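Local atomic coordinates of possible substrate binding protein of ABC transporter system (Rhodopseudomonas palustris, PDB entry 3N0X), a protein that probably serves as the periplasmic substrate-binding component of an ABC transporter that takes up branched-chain amino acids or related ligands. Residues 96-100 / 307-311. Where two conformers were deposited one is given. Residues are numbered along the deposited sequence.
Sequences NKKIL and TEKLI
Segment 96-100 carries the chain from the end of helix 83-96 into strand 100-102. Lys-97 takes positive phi (52°/50°) and closes that helix with a Schellman motif; Lys-98 and Ile-99 then run extended (-135°/150° and -77°/143°) into the strand at Leu-100. Against this connection lies the first turn of helix 307-314, with Lys-98 and Thr-307 in closest register, their CA atoms 5.9 Å apart. Lys-98 turns its CB away from the helix, and its NZ hydrogen-bonds to the carbonyl O atoms of Tyr-69 and Ala-74. Thr-307, in rotamer m, donates a hydrogen bond from OG1 to the Lys-97 carbonyl O at 2.9 Å. The same hydroxyl accepts from a water, 2.9 Å from Thr-307 OG1, which in turn accepts from Ile-99 N, also at 2.9 Å, so one hydroxyl holds the backbone directly at Lys-97 and through the water at Ile-99. Its methyl CG2 lies 4.1 Å from Ile-99 CG1. The CA-to-CB bond of Glu-308 points away from segment 96-100, and its carboxylate forms a salt bridge with Arg-117. Leu-310 extends the apolar contact: Ile-99, in an mt rotamer, places CD1 3.5 Å from Leu-310 CB, while the leucine also packs on helix 283-302. Ile-311, whose N bonds to Thr-307 O at 2.9 Å, completes the apolar patch with CG1 4.0 Å from Ile-99 CD1. A late helix is thereby docked on the helix-to-strand connection of the lobe built around the sheet containing strand 5-11, an alpha/beta lobe of the two-lobed periplasmic binding protein fold of the leucine-binding protein family.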
# COMPACT_ATOMS: atom_id res chain seq x y z
N ASN A 96 -4.01 11.93 -23.26
CA ASN A 96 -3.19 13.14 -23.21
C ASN A 96 -1.69 12.93 -23.38
O ASN A 96 -0.95 13.90 -23.42
CB ASN A 96 -3.48 13.84 -21.90
CG ASN A 96 -4.86 14.43 -21.90
OD1 ASN A 96 -5.08 15.49 -22.50
ND2 ASN A 96 -5.83 13.72 -21.31
N LYS A 97 -1.27 11.66 -23.48
CA LYS A 97 0.14 11.28 -23.60
C LYS A 97 0.98 11.92 -22.49
O LYS A 97 2.01 12.52 -22.74
CB LYS A 97 0.71 11.58 -24.99
CG LYS A 97 0.06 10.78 -26.10
CD LYS A 97 0.71 11.05 -27.44
CE LYS A 97 0.07 10.23 -28.57
NZ LYS A 97 0.79 10.49 -29.85
N LYS A 98 0.49 11.75 -21.26
CA LYS A 98 1.16 12.24 -20.07
C LYS A 98 1.15 11.14 -19.00
O LYS A 98 0.24 10.31 -18.95
CB LYS A 98 0.54 13.57 -19.60
CG LYS A 98 0.92 14.78 -20.47
CD LYS A 98 0.52 16.10 -19.84
CE LYS A 98 0.98 17.34 -20.63
NZ LYS A 98 0.34 18.62 -20.21
N ILE A 99 2.17 11.13 -18.16
CA ILE A 99 2.30 10.12 -17.13
C ILE A 99 1.35 10.38 -15.96
O ILE A 99 1.16 11.53 -15.54
CB ILE A 99 3.76 10.03 -16.67
CG1 ILE A 99 4.60 9.38 -17.79
CG2 ILE A 99 3.87 9.23 -15.36
CD1 ILE A 99 6.06 9.62 -17.59
N LEU A 100 0.82 9.30 -15.42
CA LEU A 100 0.12 9.30 -14.14
C LEU A 100 0.87 8.34 -13.22
O LEU A 100 1.02 7.16 -13.55
CB LEU A 100 -1.31 8.84 -14.33
CG LEU A 100 -2.13 8.68 -13.03
CD1 LEU A 100 -2.30 9.99 -12.26
CD2 LEU A 100 -3.48 8.06 -13.33
N THR A 307 7.31 13.44 -22.23
CA THR A 307 6.77 12.17 -21.75
C THR A 307 7.59 10.97 -22.21
O THR A 307 7.88 10.10 -21.42
CB THR A 307 5.31 12.02 -22.14
OG1 THR A 307 4.56 13.07 -21.52
CG2 THR A 307 4.76 10.66 -21.70
N GLU A 308 7.98 10.89 -23.48
CA GLU A 308 8.74 9.71 -23.90
C GLU A 308 10.08 9.61 -23.16
O GLU A 308 10.49 8.53 -22.78
CB GLU A 308 8.96 9.67 -25.43
CG GLU A 308 7.70 9.37 -26.24
CD GLU A 308 7.06 8.07 -25.86
OE1 GLU A 308 7.75 7.01 -25.89
OE2 GLU A 308 5.86 8.09 -25.52
N LYS A 309 10.72 10.75 -22.89
CA LYS A 309 11.98 10.74 -22.13
C LYS A 309 11.77 10.30 -20.68
O LYS A 309 12.61 9.56 -20.11
CB LYS A 309 12.69 12.11 -22.20
CG LYS A 309 13.27 12.44 -23.59
CD LYS A 309 13.92 13.82 -23.58
CE LYS A 309 14.62 14.12 -24.91
NZ LYS A 309 15.07 15.51 -25.00
N LEU A 310 10.64 10.70 -20.11
CA LEU A 310 10.30 10.32 -18.74
C LEU A 310 10.01 8.82 -18.65
O LEU A 310 10.51 8.15 -17.73
CB LEU A 310 9.11 11.12 -18.21
CG LEU A 310 9.45 12.58 -17.86
CD1 LEU A 310 8.15 13.35 -17.51
CD2 LEU A 310 10.50 12.62 -16.75
N ILE A 311 9.24 8.26 -19.59
CA ILE A 311 8.97 6.81 -19.59
C ILE A 311 10.28 6.03 -19.66
O ILE A 311 10.47 5.07 -18.92
CB ILE A 311 8.01 6.38 -20.76
CG1 ILE A 311 6.63 7.01 -20.56
CG2 ILE A 311 7.90 4.84 -20.86
CD1 ILE A 311 5.64 6.75 -21.73
O HOH W 1 4.33 13.01 -18.59